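Long-range contacts in ABC transporter periplasmic peptide-binding protein (Pseudoalteromonas, PDB 4QFL), which binds dipeptides such as Ala-Phe in the periplasm, probably delivering them to a membrane ABC transporter for uptake: residues I119-R124 / V184-E189; E112-D117 / I155-D160. One frame throughout, in Å; residues are numbered along the deposited sequence.

Contact 1: I119-R124 / V184-E189; sequences IFTFSR and VVLSKE
Thr-121 carries the polar part of this contact: its OG1 accepts a hydrogen bond from Leu-186 N at 2.8 Å, with an N-H···O angle of 152°. The same hydroxyl is hydrogen-bonded to the carbonyl O of Asp-117, one turn earlier in the helix. With chi1 at -61°, OG1 lies beside its own backbone N, close to that earlier turn, so one small side chain serves both the helix and the loop. A threonine suits the place because its methyl is used as well. CG2 presses against the carbonyl of the loop, 3.1 Å from Val-184 O, and lies 3.9 Å from Leu-186 CG.

The remaining contacts are apolar or nearly so. Phe-120 CB lies 3.8 Å from Lys-188 CG, and the anti turn about chi1 lays Phe-120 CG 4.0 Å from the same carbon, so that the aliphatic base of the extended lysine serves as a hydrocarbon partner. The Phe-120 ring meets that of Tyr-132 and also touches Ala-191 and Met-192 of helix 188-196. Leu-186 sends CD1 to the edge of the Arg-124 guanidinium, 4.2 Å from NH1, the two side chains crossing at about a right angle. The charge of the buried Arg-124 is probably balanced by its salt bridge to Asp-204.

Helix 115-126 thus lies on the loop leading into helix 188-196, where Ser-187 is the N-cap and its OG accepts from Tyr-190 N. The chemistry implies that Thr-121 satisfies a loop N-H that the fold has buried, while hydrocarbon fills in around it.

Contact 2: E112-D117 / I155-D160; sequences EFNADD and IVRVSD
The capped N-terminus of helix 115-126 meets the end of strand 152-159, an outer strand of a four-stranded antiparallel sheet, and Ala-115 and Asp-160 join them. Ala-115 N, in the first turn of the helix, donates to Asp-160 O at 2.8 Å. The single methyl of Ala-115 suits the close approach to the strand: CB comes within 3.3 Å of Ser-159 O and lies over one face of the Arg-157 guanidinium.

Asn-114 is the N-cap, and its OD1 accepts from Asp-116 N at 2.8 Å. Asp-117 OD2 accepts in return from Asn-114 N, also at 2.8 Å, and closes a capping box.

The side chain of Asp-116, whose N-H is capped by Asn-114, turns to the strand: OD1 takes the NE of Arg-157 at 2.9 Å in an almost straight bond (179°). The acceptor lies in the guanidinium plane, yet NE stands above the carboxylate plane, the two groups being turned 55° apart. Asp-160 OD1 receives both NH1 and NH2, the latter at 2.7 Å, so one arginine is shared by two acids. An alanine in place of Asp-116 would probably leave Arg-157 NE without its mate and cut the charged tie from helix to strand, with Asp-160 still holding the other end.

The arrangement is a capping box, here joined to a surface salt-bridge network at a strand end.

Both contacts use helix 115-126, and their centres lie about 10 Å apart. Contact 1 is buried and ties the body of the helix to the loop leading into helix 188-196; its Val-184 side chain is about 12 Å from the bound alanine. Contact 2 is at the surface and fixes the helix start to the end of strand 152-159 and the turn after it. Their chemistry follows: a single hydrogen bond amid hydrocarbon inside, charges and capping groups outside. They touch directly. Asp-117 of the capping box probably also accepts from Lys-188 N through OD1, and Ile-119 CD1 packs against Arg-157 CB, so the helix is held between loop and strand.

Contact 1: I119-R124 / V184-E189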
ATOM      1  N   ILE A 119      -7.600 -10.119 -20.396  1.00 20.49           N
ATOM      2  CA  ILE A 119      -9.019  -9.837 -20.371  1.00 19.33           C
ATOM      3  C   ILE A 119      -9.664 -10.479 -19.153  1.00 19.34           C
ATOM      4  O   ILE A 119     -10.498  -9.859 -18.499  1.00 20.42           O
ATOM      5  CB  ILE A 119      -9.707 -10.265 -21.678  1.00 21.76           C
ATOM      6  CG1 ILE A 119      -9.024  -9.566 -22.857  1.00 19.67           C
ATOM      7  CG2 ILE A 119     -11.163  -9.886 -21.642  1.00 16.60           C
ATOM      8  CD1 ILE A 119      -9.256 -10.212 -24.207  1.00 20.38           C
ATOM      9  N   PHE A 120      -9.266 -11.703 -18.821  1.00 18.27           N
ATOM     10  CA  PHE A 120      -9.829 -12.349 -17.641  1.00 18.20           C
ATOM     11  C   PHE A 120      -9.439 -11.666 -16.342  1.00 20.03           C
ATOM     12  O   PHE A 120     -10.286 -11.378 -15.497  1.00 20.20           O
ATOM     13  CB  PHE A 120      -9.413 -13.803 -17.524  1.00 20.90           C
ATOM     14  CG  PHE A 120      -9.710 -14.379 -16.170  1.00 20.27           C
ATOM     15  CD1 PHE A 120     -10.998 -14.803 -15.851  1.00 22.99           C
ATOM     16  CD2 PHE A 120      -8.724 -14.449 -15.197  1.00 19.07           C
ATOM     17  CE1 PHE A 120     -11.290 -15.321 -14.588  1.00 23.52           C
ATOM     18  CE2 PHE A 120      -9.005 -14.965 -13.928  1.00 21.55           C
ATOM     19  CZ  PHE A 120     -10.288 -15.397 -13.620  1.00 19.77           C
ATOM     20  N   THR A 121      -8.142 -11.467 -16.167  1.00 18.83           N
ATOM     21  CA  THR A 121      -7.609 -10.847 -14.957  1.00 20.84           C
ATOM     22  C   THR A 121      -8.282  -9.520 -14.642  1.00 19.53           C
ATOM     23  O   THR A 121      -8.691  -9.254 -13.498  1.00 18.22           O
ATOM     24  CB  THR A 121      -6.100 -10.599 -15.095  1.00 17.26           C
ATOM     25  OG1 THR A 121      -5.432 -11.849 -15.284  1.00 17.38           O
ATOM     26  CG2 THR A 121      -5.561  -9.911 -13.843  1.00 18.64           C
ATOM     27  N   PHE A 122      -8.391  -8.678 -15.661  1.00 18.01           N
ATOM     28  CA  PHE A 122      -8.907  -7.332 -15.437  1.00 21.05           C
ATOM     29  C   PHE A 122     -10.427  -7.200 -15.548  1.00 22.95           C
ATOM     30  O   PHE A 122     -11.020  -6.354 -14.876  1.00 21.97           O
ATOM     31  CB  PHE A 122      -8.116  -6.288 -16.243  1.00 20.27           C
ATOM     32  CG  PHE A 122      -6.679  -6.184 -15.795  1.00 23.16           C
ATOM     33  CD1 PHE A 122      -6.352  -5.503 -14.633  1.00 20.98           C
ATOM     34  CD2 PHE A 122      -5.672  -6.840 -16.485  1.00 21.51           C
ATOM     35  CE1 PHE A 122      -5.060  -5.445 -14.194  1.00 18.73           C
ATOM     36  CE2 PHE A 122      -4.370  -6.784 -16.043  1.00 20.25           C
ATOM     37  CZ  PHE A 122      -4.068  -6.091 -14.890  1.00 19.70           C
ATOM     38  N   SER A 123     -11.066  -8.051 -16.343  1.00 18.39           N
ATOM     39  CA  SER A 123     -12.518  -8.050 -16.352  1.00 20.53           C
ATOM     40  C   SER A 123     -13.052  -8.636 -15.046  1.00 20.99           C
ATOM     41  O   SER A 123     -14.179  -8.349 -14.666  1.00 22.64           O
ATOM     42  CB  SER A 123     -13.090  -8.782 -17.567  1.00 20.22           C
ATOM     43  OG  SER A 123     -12.878 -10.177 -17.475  1.00 22.96           O
ATOM     44  N   ARG A 124     -12.252  -9.433 -14.343  1.00 19.08           N
ATOM     45  CA  ARG A 124     -12.675  -9.906 -13.023  1.00 17.79           C
ATOM     46  C   ARG A 124     -13.048  -8.734 -12.105  1.00 18.07           C
ATOM     47  O   ARG A 124     -13.905  -8.858 -11.233  1.00 19.54           O
ATOM     48  CB  ARG A 124     -11.591 -10.771 -12.360  1.00 18.98           C
ATOM     49  CG  ARG A 124     -11.930 -11.172 -10.924  1.00 19.59           C
ATOM     50  CD  ARG A 124     -10.936 -12.136 -10.295  1.00 16.76           C
ATOM     51  NE  ARG A 124     -11.392 -12.551  -8.966  1.00 18.06           N
ATOM     52  CZ  ARG A 124     -10.682 -13.311  -8.138  1.00 22.01           C
ATOM     53  NH1 ARG A 124      -9.480 -13.741  -8.493  1.00 22.03           N
ATOM     54  NH2 ARG A 124     -11.166 -13.632  -6.951  1.00 21.33           N
ATOM     55  N   VAL A 184      -1.441  -7.330 -11.128  1.00 16.27           N
ATOM     56  CA  VAL A 184      -0.697  -8.460 -11.682  1.00 16.05           C
ATOM     57  C   VAL A 184      -1.554  -9.206 -12.669  1.00 15.86           C
ATOM     58  O   VAL A 184      -2.776  -9.062 -12.669  1.00 17.27           O
ATOM     59  CB  VAL A 184      -0.243  -9.440 -10.610  1.00 15.00           C
ATOM     60  CG1 VAL A 184       0.622  -8.729  -9.570  1.00 16.70           C
ATOM     61  CG2 VAL A 184      -1.436 -10.120  -9.966  1.00 15.24           C
ATOM     62  N   VAL A 185      -0.907 -10.008 -13.503  1.00 15.58           N
ATOM     63  CA  VAL A 185      -1.604 -10.857 -14.468  1.00 17.68           C
ATOM     64  C   VAL A 185      -1.848 -12.278 -13.949  1.00 17.66           C
ATOM     65  O   VAL A 185      -0.910 -12.960 -13.519  1.00 18.63           O
ATOM     66  CB  VAL A 185      -0.814 -10.949 -15.781  1.00 16.64           C
ATOM     67  CG1 VAL A 185      -1.496 -11.914 -16.736  1.00 18.36           C
ATOM     68  CG2 VAL A 185      -0.688  -9.573 -16.403  1.00 18.67           C
ATOM     69  N   LEU A 186      -3.102 -12.720 -14.010  1.00 17.01           N
ATOM     70  CA  LEU A 186      -3.485 -14.044 -13.523  1.00 17.77           C
ATOM     71  C   LEU A 186      -3.690 -15.047 -14.656  1.00 17.29           C
ATOM     72  O   LEU A 186      -3.720 -14.672 -15.823  1.00 18.28           O
ATOM     73  CB  LEU A 186      -4.769 -13.955 -12.691  1.00 20.18           C
ATOM     74  CG  LEU A 186      -4.751 -12.948 -11.543  1.00 20.14           C
ATOM     75  CD1 LEU A 186      -6.097 -12.928 -10.828  1.00 21.08           C
ATOM     76  CD2 LEU A 186      -3.657 -13.323 -10.595  1.00 18.71           C
ATOM     77  N   SER A 187      -3.835 -16.319 -14.290  1.00 17.71           N
ATOM     78  CA  SER A 187      -4.049 -17.403 -15.253  1.00 19.45           C
ATOM     79  C   SER A 187      -5.521 -17.709 -15.521  1.00 20.00           C
ATOM     80  O   SER A 187      -6.234 -18.187 -14.634  1.00 20.19           O
ATOM     81  CB  SER A 187      -3.392 -18.694 -14.771  1.00 18.41           C
ATOM     82  OG  SER A 187      -3.802 -19.778 -15.593  1.00 18.77           O
ATOM     83  N   LYS A 188      -5.964 -17.463 -16.750  1.00 22.41           N
ATOM     84  CA  LYS A 188      -7.318 -17.826 -17.136  1.00 19.93           C
ATOM     85  C   LYS A 188      -7.487 -19.335 -17.198  1.00 21.58           C
ATOM     86  O   LYS A 188      -8.514 -19.870 -16.770  1.00 22.71           O
ATOM     87  CB  LYS A 188      -7.716 -17.203 -18.469  1.00 19.36           C
ATOM     88  CG  LYS A 188      -9.188 -17.429 -18.767  1.00 21.67           C
ATOM     89  CD  LYS A 188      -9.632 -16.834 -20.080  1.00 21.46           C
ATOM     90  CE  LYS A 188     -11.122 -17.067 -20.269  1.00 26.04           C
ATOM     91  NZ  LYS A 188     -11.635 -16.519 -21.552  1.00 28.97           N
ATOM     92  N   GLU A 189      -6.488 -20.031 -17.729  1.00 21.09           N
ATOM     93  CA  GLU A 189      -6.601 -21.482 -17.815  1.00 21.88           C
ATOM     94  C   GLU A 189      -6.781 -22.104 -16.434  1.00 21.82           C
ATOM     95  O   GLU A 189      -7.633 -22.962 -16.241  1.00 22.93           O
ATOM     96  CB  GLU A 189      -5.414 -22.110 -18.539  1.00 23.74           C
ATOM     97  CG  GLU A 189      -5.553 -23.622 -18.661  1.00 24.37           C
ATOM     98  CD  GLU A 189      -4.432 -24.260 -19.451  1.00 26.35           C
ATOM     99  OE1 GLU A 189      -3.391 -23.595 -19.631  1.00 24.87           O
ATOM    100  OE2 GLU A 189      -4.594 -25.424 -19.890  1.00 27.61           O
TER

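Contact 2: E112-D117 / I155-D160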
ATOM      1  N   GLU A 112       0.608 -20.828 -23.453  1.00 24.46           N
ATOM      2  CA  GLU A 112       1.334 -19.717 -22.860  1.00 24.35           C
ATOM      3  C   GLU A 112       0.437 -18.495 -22.675  1.00 22.80           C
ATOM      4  O   GLU A 112      -0.674 -18.420 -23.208  1.00 22.33           O
ATOM      5  CB  GLU A 112       2.564 -19.369 -23.706  1.00 24.85           C
ATOM      6  CG  GLU A 112       3.553 -20.522 -23.837  1.00 23.69           C
ATOM      7  CD  GLU A 112       4.843 -20.126 -24.525  1.00 27.49           C
ATOM      8  OE1 GLU A 112       4.863 -19.069 -25.186  1.00 34.49           O
ATOM      9  OE2 GLU A 112       5.839 -20.871 -24.410  1.00 28.68           O
ATOM     10  N   PHE A 113       0.939 -17.542 -21.903  1.00 25.21           N
ATOM     11  CA  PHE A 113       0.269 -16.272 -21.665  1.00 20.69           C
ATOM     12  C   PHE A 113      -0.164 -15.550 -22.951  1.00 23.38           C
ATOM     13  O   PHE A 113       0.610 -15.422 -23.909  1.00 21.86           O
ATOM     14  CB  PHE A 113       1.182 -15.371 -20.826  1.00 21.06           C
ATOM     15  CG  PHE A 113       0.842 -13.931 -20.921  1.00 19.96           C
ATOM     16  CD1 PHE A 113      -0.347 -13.457 -20.396  1.00 21.75           C
ATOM     17  CD2 PHE A 113       1.704 -13.043 -21.538  1.00 21.44           C
ATOM     18  CE1 PHE A 113      -0.674 -12.120 -20.490  1.00 21.92           C
ATOM     19  CE2 PHE A 113       1.388 -11.707 -21.639  1.00 22.06           C
ATOM     20  CZ  PHE A 113       0.193 -11.242 -21.111  1.00 21.82           C
ATOM     21  N   ASN A 114      -1.414 -15.094 -22.974  1.00 21.47           N
ATOM     22  CA  ASN A 114      -1.910 -14.324 -24.111  1.00 23.65           C
ATOM     23  C   ASN A 114      -2.987 -13.343 -23.689  1.00 22.55           C
ATOM     24  O   ASN A 114      -3.242 -13.167 -22.490  1.00 21.64           O
ATOM     25  CB  ASN A 114      -2.416 -15.240 -25.235  1.00 23.24           C
ATOM     26  CG  ASN A 114      -3.609 -16.071 -24.817  1.00 23.74           C
ATOM     27  OD1 ASN A 114      -4.446 -15.632 -24.030  1.00 21.09           O
ATOM     28  ND2 ASN A 114      -3.688 -17.294 -25.339  1.00 24.54           N
ATOM     29  N   ALA A 115      -3.601 -12.700 -24.676  1.00 22.15           N
ATOM     30  CA  ALA A 115      -4.626 -11.683 -24.442  1.00 21.20           C
ATOM     31  C   ALA A 115      -5.774 -12.155 -23.548  1.00 20.46           C
ATOM     32  O   ALA A 115      -6.356 -11.367 -22.814  1.00 19.80           O
ATOM     33  CB  ALA A 115      -5.171 -11.179 -25.771  1.00 21.17           C
ATOM     34  N   ASP A 116      -6.113 -13.437 -23.637  1.00 22.39           N
ATOM     35  CA  ASP A 116      -7.208 -13.996 -22.852  1.00 20.15           C
ATOM     36  C   ASP A 116      -6.987 -13.846 -21.347  1.00 21.23           C
ATOM     37  O   ASP A 116      -7.938 -13.655 -20.587  1.00 20.33           O
ATOM     38  CB  ASP A 116      -7.408 -15.466 -23.202  1.00 23.12           C
ATOM     39  CG  ASP A 116      -8.044 -15.656 -24.557  1.00 26.94           C
ATOM     40  OD1 ASP A 116      -8.683 -14.700 -25.044  1.00 26.07           O
ATOM     41  OD2 ASP A 116      -7.923 -16.764 -25.125  1.00 30.16           O
ATOM     42  N   ASP A 117      -5.731 -13.943 -20.927  1.00 20.05           N
ATOM     43  CA  ASP A 117      -5.361 -13.817 -19.517  1.00 18.69           C
ATOM     44  C   ASP A 117      -5.516 -12.389 -19.024  1.00 19.56           C
ATOM     45  O   ASP A 117      -5.920 -12.143 -17.883  1.00 19.47           O
ATOM     46  CB  ASP A 117      -3.925 -14.281 -19.326  1.00 19.46           C
ATOM     47  CG  ASP A 117      -3.718 -15.708 -19.786  1.00 21.44           C
ATOM     48  OD1 ASP A 117      -4.404 -16.599 -19.245  1.00 18.84           O
ATOM     49  OD2 ASP A 117      -2.890 -15.930 -20.699  1.00 21.32           O
ATOM     50  N   ILE A 155     -12.503  -4.632 -22.527  1.00 26.13           N
ATOM     51  CA  ILE A 155     -11.179  -4.831 -23.076  1.00 23.53           C
ATOM     52  C   ILE A 155     -11.368  -5.639 -24.347  1.00 23.47           C
ATOM     53  O   ILE A 155     -11.822  -6.785 -24.301  1.00 24.18           O
ATOM     54  CB  ILE A 155     -10.280  -5.632 -22.121  1.00 22.40           C
ATOM     55  CG1 ILE A 155     -10.345  -5.049 -20.713  1.00 22.59           C
ATOM     56  CG2 ILE A 155      -8.840  -5.682 -22.651  1.00 21.28           C
ATOM     57  CD1 ILE A 155      -9.554  -5.834 -19.692  1.00 18.62           C
ATOM     58  N   VAL A 156     -11.051  -5.031 -25.481  1.00 23.01           N
ATOM     59  CA  VAL A 156     -11.175  -5.719 -26.761  1.00 24.29           C
ATOM     60  C   VAL A 156     -10.017  -6.677 -26.948  1.00 23.10           C
ATOM     61  O   VAL A 156      -8.882  -6.372 -26.582  1.00 22.80           O
ATOM     62  CB  VAL A 156     -11.181  -4.736 -27.952  1.00 23.91           C
ATOM     63  CG1 VAL A 156     -11.106  -5.495 -29.274  1.00 22.80           C
ATOM     64  CG2 VAL A 156     -12.405  -3.819 -27.906  1.00 29.06           C
ATOM     65  N   ARG A 157     -10.317  -7.836 -27.520  1.00 22.96           N
ATOM     66  CA  ARG A 157      -9.287  -8.766 -27.927  1.00 22.95           C
ATOM     67  C   ARG A 157      -8.927  -8.495 -29.370  1.00 25.44           C
ATOM     68  O   ARG A 157      -9.529  -9.072 -30.279  1.00 28.59           O
ATOM     69  CB  ARG A 157      -9.789 -10.192 -27.808  1.00 23.87           C
ATOM     70  CG  ARG A 157      -8.709 -11.222 -28.043  1.00 25.45           C
ATOM     71  CD  ARG A 157      -9.302 -12.605 -28.159  1.00 23.29           C
ATOM     72  NE  ARG A 157      -8.347 -13.606 -27.722  1.00 25.89           N
ATOM     73  CZ  ARG A 157      -7.345 -14.042 -28.472  1.00 28.51           C
ATOM     74  NH1 ARG A 157      -7.186 -13.572 -29.704  1.00 27.09           N
ATOM     75  NH2 ARG A 157      -6.508 -14.955 -27.995  1.00 28.64           N
ATOM     76  N   VAL A 158      -7.957  -7.621 -29.600  1.00 22.17           N
ATOM     77  CA  VAL A 158      -7.629  -7.289 -30.974  1.00 25.04           C
ATOM     78  C   VAL A 158      -6.840  -8.420 -31.615  1.00 25.21           C
ATOM     79  O   VAL A 158      -6.981  -8.679 -32.800  1.00 26.98           O
ATOM     80  CB  VAL A 158      -6.895  -5.945 -31.105  1.00 26.96           C
ATOM     81  CG1 VAL A 158      -7.040  -5.137 -29.837  1.00 27.38           C
ATOM     82  CG2 VAL A 158      -5.446  -6.172 -31.425  1.00 29.76           C
ATOM     83  N   SER A 159      -6.019  -9.103 -30.830  1.00 24.79           N
ATOM     84  CA  SER A 159      -5.382 -10.327 -31.299  1.00 26.72           C
ATOM     85  C   SER A 159      -4.803 -11.143 -30.144  1.00 26.60           C
ATOM     86  O   SER A 159      -4.879 -10.734 -28.985  1.00 24.01           O
ATOM     87  CB  SER A 159      -4.319 -10.045 -32.372  1.00 26.23           C
ATOM     88  OG  SER A 159      -3.233  -9.286 -31.871  1.00 26.42           O
ATOM     89  N   ASP A 160      -4.227 -12.297 -30.476  1.00 26.94           N
ATOM     90  CA  ASP A 160      -3.693 -13.212 -29.476  1.00 26.69           C
ATOM     91  C   ASP A 160      -2.772 -12.509 -28.482  1.00 27.98           C
ATOM     92  O   ASP A 160      -2.714 -12.888 -27.307  1.00 27.46           O
ATOM     93  CB  ASP A 160      -2.962 -14.373 -30.151  1.00 30.41           C
ATOM     94  CG  ASP A 160      -3.918 -15.434 -30.687  1.00 35.90           C
ATOM     95  OD1 ASP A 160      -5.056 -15.537 -30.174  1.00 34.29           O
ATOM     96  OD2 ASP A 160      -3.532 -16.175 -31.616  1.00 38.44           O
TER